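Local coordinates for protein type III effector (PDB 2QHQ) that is of unknown function but belongs to the HopJ family of type III effectors, which bacteria probably deliver into host cells, at residues Q16-L21 against F67-L72; A79-F84 against N106-G111. All blocks are in the same frame, centred on the assembly; numbering follows the deposited sequence.

Contacts 1 and 2 follow one another along the chain, and their centres lie about 13 Å apart. Contact 1 packs helix 14-23 on helix 67-72; contact 2 packs helix 79-83 on the end of helix 102-110. The two join directly. The Phe67 ring of contact 1 brings CE1 to 3.3 Å from CD1 of Phe107 in contact 2, and its CD1 lies 3.8 Å from CG2 of Thr80. Leu21 also touches contact 2: its CD2 is 3.7 Å from SG of Cys83. Helices 67-72 and 14-23 thus pack directly on the pair of contact 2. No active site or ligand is known here; both contacts are buried side-chain packing.

Contact 1. Residues Q16-L21 against F67-L72; sequences QFLDAL and FAFGLL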
ATOM      1  N   GLN B  16      -8.385   4.766 -14.848  1.00 13.23           N
ATOM      2  CA  GLN B  16      -9.619   4.079 -15.238  1.00 13.67           C
ATOM      3  C   GLN B  16      -9.621   2.650 -14.710  1.00 13.28           C
ATOM      4  O   GLN B  16     -10.648   2.153 -14.250  1.00 12.17           O
ATOM      5  CB  GLN B  16      -9.802   4.067 -16.759  1.00 14.79           C
ATOM      6  CG  GLN B  16     -11.124   3.448 -17.207  1.00 16.49           C
ATOM      7  CD  GLN B  16     -12.339   4.183 -16.670  1.00 20.22           C
ATOM      8  OE1 GLN B  16     -12.312   5.397 -16.471  1.00 22.32           O
ATOM      9  NE2 GLN B  16     -13.419   3.441 -16.424  1.00 24.33           N
ATOM     10  N   PHE B  17      -8.468   1.995 -14.776  1.00 12.84           N
ATOM     11  CA  PHE B  17      -8.385   0.632 -14.249  1.00 12.52           C
ATOM     12  C   PHE B  17      -8.761   0.596 -12.763  1.00 12.56           C
ATOM     13  O   PHE B  17      -9.572  -0.232 -12.337  1.00 13.17           O
ATOM     14  CB  PHE B  17      -7.000   0.019 -14.444  1.00 12.67           C
ATOM     15  CG  PHE B  17      -6.858  -1.314 -13.783  1.00 11.56           C
ATOM     16  CD1 PHE B  17      -7.337  -2.472 -14.403  1.00 11.07           C
ATOM     17  CD2 PHE B  17      -6.286  -1.411 -12.522  1.00 13.63           C
ATOM     18  CE1 PHE B  17      -7.224  -3.715 -13.770  1.00 11.50           C
ATOM     19  CE2 PHE B  17      -6.161  -2.654 -11.881  1.00 12.72           C
ATOM     20  CZ  PHE B  17      -6.626  -3.804 -12.510  1.00 12.29           C
ATOM     21  N   LEU B  18      -8.174   1.512 -11.985  1.00 12.38           N
ATOM     22  CA  LEU B  18      -8.404   1.584 -10.531  1.00 11.89           C
ATOM     23  C   LEU B  18      -9.879   1.918 -10.249  1.00 12.04           C
ATOM     24  O   LEU B  18     -10.487   1.364  -9.329  1.00 11.98           O
ATOM     25  CB  LEU B  18      -7.465   2.623  -9.888  1.00 11.76           C
ATOM     26  CG  LEU B  18      -5.967   2.251  -9.904  1.00 11.93           C
ATOM     27  CD1 LEU B  18      -5.100   3.387  -9.372  1.00 12.60           C
ATOM     28  CD2 LEU B  18      -5.699   0.974  -9.096  1.00 11.88           C
ATOM     29  N   ASP B  19     -10.456   2.809 -11.058  1.00 12.50           N
ATOM     30  CA  ASP B  19     -11.867   3.178 -10.911  1.00 12.55           C
ATOM     31  C   ASP B  19     -12.781   1.982 -11.192  1.00 12.63           C
ATOM     32  O   ASP B  19     -13.767   1.745 -10.467  1.00 12.90           O
ATOM     33  CB  ASP B  19     -12.211   4.354 -11.844  1.00 13.25           C
ATOM     34  CG  ASP B  19     -11.603   5.673 -11.389  1.00 14.59           C
ATOM     35  OD1 ASP B  19     -11.104   5.771 -10.239  1.00 16.56           O
ATOM     36  OD2 ASP B  19     -11.671   6.639 -12.177  1.00 15.58           O
ATOM     37  N   ALA B  20     -12.441   1.231 -12.238  1.00 11.96           N
ATOM     38  CA  ALA B  20     -13.187   0.047 -12.615  1.00 12.38           C
ATOM     39  C   ALA B  20     -13.087  -1.018 -11.528  1.00 12.30           C
ATOM     40  O   ALA B  20     -14.083  -1.629 -11.148  1.00 13.00           O
ATOM     41  CB  ALA B  20     -12.689  -0.486 -13.944  1.00 12.29           C
ATOM     42  N   LEU B  21     -11.878  -1.227 -11.028  1.00 12.15           N
ATOM     43  CA  LEU B  21     -11.626  -2.187  -9.958  1.00 12.24           C
ATOM     44  C   LEU B  21     -12.461  -1.857  -8.704  1.00 12.67           C
ATOM     45  O   LEU B  21     -12.954  -2.748  -8.007  1.00 13.04           O
ATOM     46  CB  LEU B  21     -10.141  -2.175  -9.629  1.00 12.41           C
ATOM     47  CG  LEU B  21      -9.668  -3.035  -8.449  1.00 12.42           C
ATOM     48  CD1 LEU B  21      -9.978  -4.514  -8.689  1.00 13.64           C
ATOM     49  CD2 LEU B  21      -8.189  -2.821  -8.264  1.00 12.74           C
ATOM     50  N   PHE B  67       1.020  -7.877  -5.779  1.00 11.45           N
ATOM     51  CA  PHE B  67       1.136  -7.316  -4.430  1.00 10.92           C
ATOM     52  C   PHE B  67       1.890  -5.990  -4.401  1.00 10.82           C
ATOM     53  O   PHE B  67       1.520  -5.093  -3.631  1.00 10.04           O
ATOM     54  CB  PHE B  67       1.723  -8.324  -3.444  1.00 10.91           C
ATOM     55  CG  PHE B  67       0.849  -9.504  -3.245  1.00 10.60           C
ATOM     56  CD1 PHE B  67      -0.418  -9.335  -2.687  1.00 12.56           C
ATOM     57  CD2 PHE B  67       1.274 -10.782  -3.608  1.00 11.37           C
ATOM     58  CE1 PHE B  67      -1.268 -10.421  -2.505  1.00 12.56           C
ATOM     59  CE2 PHE B  67       0.410 -11.900  -3.428  1.00 10.96           C
ATOM     60  CZ  PHE B  67      -0.846 -11.709  -2.888  1.00 11.71           C
ATOM     61  N   ALA B  68       2.935  -5.856  -5.225  1.00  9.89           N
ATOM     62  CA  ALA B  68       3.649  -4.578  -5.276  1.00  9.70           C
ATOM     63  C   ALA B  68       2.709  -3.459  -5.783  1.00 10.72           C
ATOM     64  O   ALA B  68       2.709  -2.341  -5.257  1.00 11.16           O
ATOM     65  CB  ALA B  68       4.885  -4.698  -6.150  1.00 10.54           C
ATOM     66  N   PHE B  69       1.890  -3.806  -6.768  1.00  9.54           N
ATOM     67  CA  PHE B  69       0.895  -2.905  -7.358  1.00 10.35           C
ATOM     68  C   PHE B  69      -0.161  -2.530  -6.316  1.00 10.55           C
ATOM     69  O   PHE B  69      -0.569  -1.360  -6.221  1.00 10.62           O
ATOM     70  CB  PHE B  69       0.295  -3.599  -8.595  1.00 10.12           C
ATOM     71  CG  PHE B  69      -0.834  -2.844  -9.248  1.00 10.81           C
ATOM     72  CD1 PHE B  69      -0.560  -1.812 -10.137  1.00 10.43           C
ATOM     73  CD2 PHE B  69      -2.159  -3.183  -8.986  1.00 10.75           C
ATOM     74  CE1 PHE B  69      -1.605  -1.117 -10.772  1.00  9.87           C
ATOM     75  CE2 PHE B  69      -3.231  -2.499  -9.624  1.00 11.21           C
ATOM     76  CZ  PHE B  69      -2.940  -1.471 -10.524  1.00 11.03           C
ATOM     77  N   GLY B  70      -0.593  -3.521  -5.530  1.00 10.90           N
ATOM     78  CA  GLY B  70      -1.582  -3.288  -4.466  1.00 10.90           C
ATOM     79  C   GLY B  70      -1.043  -2.349  -3.405  1.00 11.29           C
ATOM     80  O   GLY B  70      -1.787  -1.509  -2.856  1.00 10.85           O
ATOM     81  N   LEU B  71       0.258  -2.471  -3.108  1.00 10.89           N
ATOM     82  CA  LEU B  71       0.883  -1.560  -2.158  1.00 11.24           C
ATOM     83  C   LEU B  71       1.000  -0.138  -2.699  1.00 11.23           C
ATOM     84  O   LEU B  71       0.652   0.811  -1.993  1.00 11.56           O
ATOM     85  CB  LEU B  71       2.255  -2.060  -1.700  1.00 11.11           C
ATOM     86  CG  LEU B  71       2.229  -3.173  -0.659  1.00 11.49           C
ATOM     87  CD1 LEU B  71       3.659  -3.678  -0.451  1.00 12.73           C
ATOM     88  CD2 LEU B  71       1.594  -2.642   0.658  1.00 11.72           C
ATOM     89  N   LEU B  72       1.489   0.020  -3.929  1.00 10.79           N
ATOM     90  CA  LEU B  72       1.645   1.369  -4.486  1.00 10.51           C
ATOM     91  C   LEU B  72       0.302   2.094  -4.588  1.00 10.60           C
ATOM     92  O   LEU B  72       0.234   3.296  -4.375  1.00 11.30           O
ATOM     93  CB  LEU B  72       2.350   1.337  -5.843  1.00 10.81           C
ATOM     94  CG  LEU B  72       3.848   0.952  -5.843  1.00 10.50           C
ATOM     95  CD1 LEU B  72       4.380   1.013  -7.282  1.00 12.08           C
ATOM     96  CD2 LEU B  72       4.628   1.904  -4.959  1.00 11.87           C
TER
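Phe69 reaches from helix 67-72 to helix 14-23 and meets Phe17 and Leu18 with the end of its ring. Its CB already heads toward the opposing helix, and CG stands opposite the backbone N (chi1 175°), so the ring is carried outward from its own backbone. The first touch comes at CE2, which lies 3.7 Å from CE2 of Phe17. At the tip, CZ has three neighbours: CE2 of Phe17 at 3.7 Å, CD2 of Phe17 at 3.9 Å, and the methyl CD2 of Leu18 at 4.0 Å. With planes at 64° and centroids 5.9 Å apart, the two rings meet at a slant. Phe17 also extends toward its partner, whereas Leu18 starts across the line between the helices and only its end turns in; the leucine and Phe69 run past each other in opposite directions. The backbones stay well separated, the nearest CA atoms being those of Leu18 and Gly70 at 10.3 Å. Helix 30-40 fills in around the aromatic pair, with Thr32, Thr33 and Val36 against Phe17 and Ile37 against Phe69. Leu18 also packs on Gln116 of the second subunit, placing this contact close to the dimer interface. About 102 Å² is buried between the two segments, and the touching side-chain atoms are all carbons. With no polar bond across the contact to fix the rings, the hold rests on dispersion and the exclusion of water, and their orientation probably depends on the fit of the surrounding side chains.

Contact 2. Residues A79-F84 against N106-G111; sequences ATLACF and NFMVTG
An antiparallel helix pair is joined here, with Thr80 and Leu81 of helix 79-83 packed on Phe107 and Met108 (selenomethionine) near the end of helix 102-110. The short axes run 174° apart in direction and approach to 10.9 Å. Leu81 contributes its branched end: CG lies in the plane of the Phe107 ring, at its edge, 3.8 Å from CD2 of Phe107. The methyl CD2 of Leu81 sits beside the same edge and also touches CG of Met108 at 3.8 Å, so that one methyl meets both Phe107 and Met108. An extended first torsion (chi1 -175°) sends the Phe107 ring across the interface. Farther along the ring, CE2 of Phe107 comes obliquely to 3.9 Å from CB of Thr80, whose side chain crosses the phenylalanine at about a right angle. The hydroxyl of Thr80 is hydrogen-bonded to the backbone O of Asp76, so the threonine meets the ring through carbon while its polar atom is satisfied by the turn just before helix 79-83.

One face of the Phe107 ring is covered by Gly111, whose CA stands 3.8 Å above the plane, offset toward the rim. Gly111 is the first residue to leave helical conformation, with a positive phi of 57°, and its N donates to Phe107 O at 2.8 Å. The glycine at which the chain turns away therefore packs on the aromatic side chain one turn back. Trp112 meets that ring edge-to-face, and Tyr88 of helix 86-92 touches both Leu81 and Met108. The arrangement is that of a buried antiparallel helix-helix packing contact, between helices connected in the chain through helix 86-92.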
ATOM      1  N   ALA B  79      -9.807  -5.922  -3.085  1.00 12.83           N
ATOM      2  CA  ALA B  79      -9.419  -5.377  -4.391  1.00 12.09           C
ATOM      3  C   ALA B  79      -8.154  -6.047  -4.937  1.00 11.30           C
ATOM      4  O   ALA B  79      -8.012  -6.252  -6.142  1.00 12.10           O
ATOM      5  CB  ALA B  79      -9.218  -3.865  -4.322  1.00 11.68           C
ATOM      6  N   THR B  80      -7.214  -6.340  -4.045  1.00 10.68           N
ATOM      7  CA  THR B  80      -5.957  -6.997  -4.442  1.00 10.42           C
ATOM      8  C   THR B  80      -6.239  -8.421  -4.926  1.00  9.94           C
ATOM      9  O   THR B  80      -5.764  -8.838  -5.987  1.00  9.80           O
ATOM     10  CB  THR B  80      -4.962  -6.979  -3.273  1.00 10.43           C
ATOM     11  OG1 THR B  80      -4.766  -5.614  -2.856  1.00 10.82           O
ATOM     12  CG2 THR B  80      -3.610  -7.583  -3.706  1.00 11.57           C
ATOM     13  N   LEU B  81      -7.069  -9.155  -4.191  1.00 10.73           N
ATOM     14  CA  LEU B  81      -7.485 -10.481  -4.669  1.00 10.34           C
ATOM     15  C   LEU B  81      -8.176 -10.415  -6.027  1.00 10.58           C
ATOM     16  O   LEU B  81      -7.895 -11.229  -6.900  1.00 10.93           O
ATOM     17  CB  LEU B  81      -8.379 -11.178  -3.645  1.00 10.59           C
ATOM     18  CG  LEU B  81      -7.687 -11.648  -2.371  1.00 11.28           C
ATOM     19  CD1 LEU B  81      -8.777 -11.894  -1.315  1.00 11.40           C
ATOM     20  CD2 LEU B  81      -6.895 -12.934  -2.638  1.00 11.52           C
ATOM     21  N   ALA B  82      -9.033  -9.409  -6.214  1.00 10.69           N
ATOM     22  CA  ALA B  82      -9.749  -9.245  -7.482  1.00 10.73           C
ATOM     23  C   ALA B  82      -8.817  -9.034  -8.687  1.00 11.15           C
ATOM     24  O   ALA B  82      -9.167  -9.413  -9.819  1.00 11.18           O
ATOM     25  CB  ALA B  82     -10.757  -8.110  -7.381  1.00 10.83           C
ATOM     26  N   CYS B  83      -7.650  -8.432  -8.447  1.00 10.54           N
ATOM     27  CA  CYS B  83      -6.666  -8.219  -9.513  1.00 11.27           C
ATOM     28  C   CYS B  83      -6.173  -9.539 -10.106  1.00 10.75           C
ATOM     29  O   CYS B  83      -5.705  -9.568 -11.248  1.00 11.59           O
ATOM     30  CB  CYS B  83      -5.479  -7.418  -8.991  1.00 10.68           C
ATOM     31  SG  CYS B  83      -5.895  -5.652  -8.783  1.00 13.77           S
ATOM     32  N   PHE B  84      -6.247 -10.627  -9.326  1.00 10.45           N
ATOM     33  CA  PHE B  84      -5.886 -11.940  -9.866  1.00 10.53           C
ATOM     34  C   PHE B  84      -6.936 -12.522 -10.812  1.00 10.78           C
ATOM     35  O   PHE B  84      -6.697 -13.589 -11.404  1.00 10.73           O
ATOM     36  CB  PHE B  84      -5.599 -12.964  -8.760  1.00 10.57           C
ATOM     37  CG  PHE B  84      -4.337 -12.699  -7.983  1.00 10.95           C
ATOM     38  CD1 PHE B  84      -3.122 -13.285  -8.378  1.00 11.52           C
ATOM     39  CD2 PHE B  84      -4.360 -11.890  -6.852  1.00 11.82           C
ATOM     40  CE1 PHE B  84      -1.934 -13.079  -7.613  1.00 11.93           C
ATOM     41  CE2 PHE B  84      -3.176 -11.667  -6.097  1.00 12.14           C
ATOM     42  CZ  PHE B  84      -1.979 -12.250  -6.477  1.00 11.97           C
ATOM     43  N   ASN B 106      -2.753 -17.966   0.511  1.00 11.65           N
ATOM     44  CA  ASN B 106      -2.175 -17.422   1.733  1.00 12.06           C
ATOM     45  C   ASN B 106      -2.674 -16.031   2.037  1.00 12.35           C
ATOM     46  O   ASN B 106      -2.974 -15.713   3.176  1.00 12.39           O
ATOM     47  CB  ASN B 106      -0.644 -17.454   1.710  1.00 12.90           C
ATOM     48  CG  ASN B 106      -0.087 -18.770   2.241  1.00 15.48           C
ATOM     49  OD1 ASN B 106       0.040 -18.967   3.463  1.00 18.15           O
ATOM     50  ND2 ASN B 106       0.212 -19.683   1.341  1.00 17.07           N
ATOM     51  N   PHE B 107      -2.798 -15.213   1.006  1.00 11.34           N
ATOM     52  CA  PHE B 107      -3.200 -13.826   1.214  1.00 12.13           C
ATOM     53  C   PHE B 107      -4.656 -13.768   1.692  1.00 13.33           C
ATOM     54  O   PHE B 107      -5.016 -12.891   2.465  1.00 13.48           O
ATOM     55  CB  PHE B 107      -2.998 -13.040  -0.075  1.00 12.04           C
ATOM     56  CG  PHE B 107      -3.275 -11.562   0.046  1.00 11.23           C
ATOM     57  CD1 PHE B 107      -2.344 -10.710   0.645  1.00 11.93           C
ATOM     58  CD2 PHE B 107      -4.449 -11.017  -0.476  1.00 12.01           C
ATOM     59  CE1 PHE B 107      -2.595  -9.328   0.732  1.00 13.35           C
ATOM     60  CE2 PHE B 107      -4.706  -9.634  -0.388  1.00 11.18           C
ATOM     61  CZ  PHE B 107      -3.775  -8.797   0.217  1.00 10.25           C
HETATM   62  N   MSE B 108      -5.493 -14.694   1.214  1.00 14.08           N
HETATM   63  CA  MSE B 108      -6.866 -14.824   1.725  1.00 16.91           C
HETATM   64  C   MSE B 108      -6.948 -15.020   3.238  1.00 16.03           C
HETATM   65  O   MSE B 108      -7.933 -14.605   3.892  1.00 17.26           O
HETATM   66  CB  MSE B 108      -7.540 -16.010   1.024  1.00 16.08           C
HETATM   67  CG  MSE B 108      -8.112 -15.653  -0.300  1.00 17.57           C
HETATM   68 SE   MSE B 108      -8.663 -17.343  -1.123  1.00 24.40          SE
HETATM   69  CE  MSE B 108     -10.278 -17.670  -0.103  1.00 17.49           C
ATOM     70  N   VAL B 109      -5.933 -15.665   3.796  1.00 15.33           N
ATOM     71  CA  VAL B 109      -5.916 -15.975   5.225  1.00 15.52           C
ATOM     72  C   VAL B 109      -5.343 -14.799   6.032  1.00 15.41           C
ATOM     73  O   VAL B 109      -6.000 -14.275   6.949  1.00 15.86           O
ATOM     74  CB  VAL B 109      -5.134 -17.291   5.513  1.00 15.65           C
ATOM     75  CG1 VAL B 109      -5.034 -17.544   7.042  1.00 16.09           C
ATOM     76  CG2 VAL B 109      -5.780 -18.498   4.785  1.00 16.16           C
ATOM     77  N   THR B 110      -4.146 -14.355   5.661  1.00 14.36           N
ATOM     78  CA  THR B 110      -3.370 -13.405   6.474  1.00 14.51           C
ATOM     79  C   THR B 110      -3.332 -11.971   5.931  1.00 14.21           C
ATOM     80  O   THR B 110      -2.877 -11.043   6.622  1.00 14.52           O
ATOM     81  CB  THR B 110      -1.928 -13.930   6.683  1.00 14.14           C
ATOM     82  OG1 THR B 110      -1.429 -14.490   5.463  1.00 14.67           O
ATOM     83  CG2 THR B 110      -1.911 -15.027   7.759  1.00 16.00           C
ATOM     84  N   GLY B 111      -3.796 -11.787   4.701  1.00 13.45           N
ATOM     85  CA  GLY B 111      -3.961 -10.445   4.125  1.00 12.66           C
ATOM     86  C   GLY B 111      -2.690  -9.612   4.102  1.00 12.09           C
ATOM     87  O   GLY B 111      -1.576 -10.141   4.031  1.00 11.41           O
TER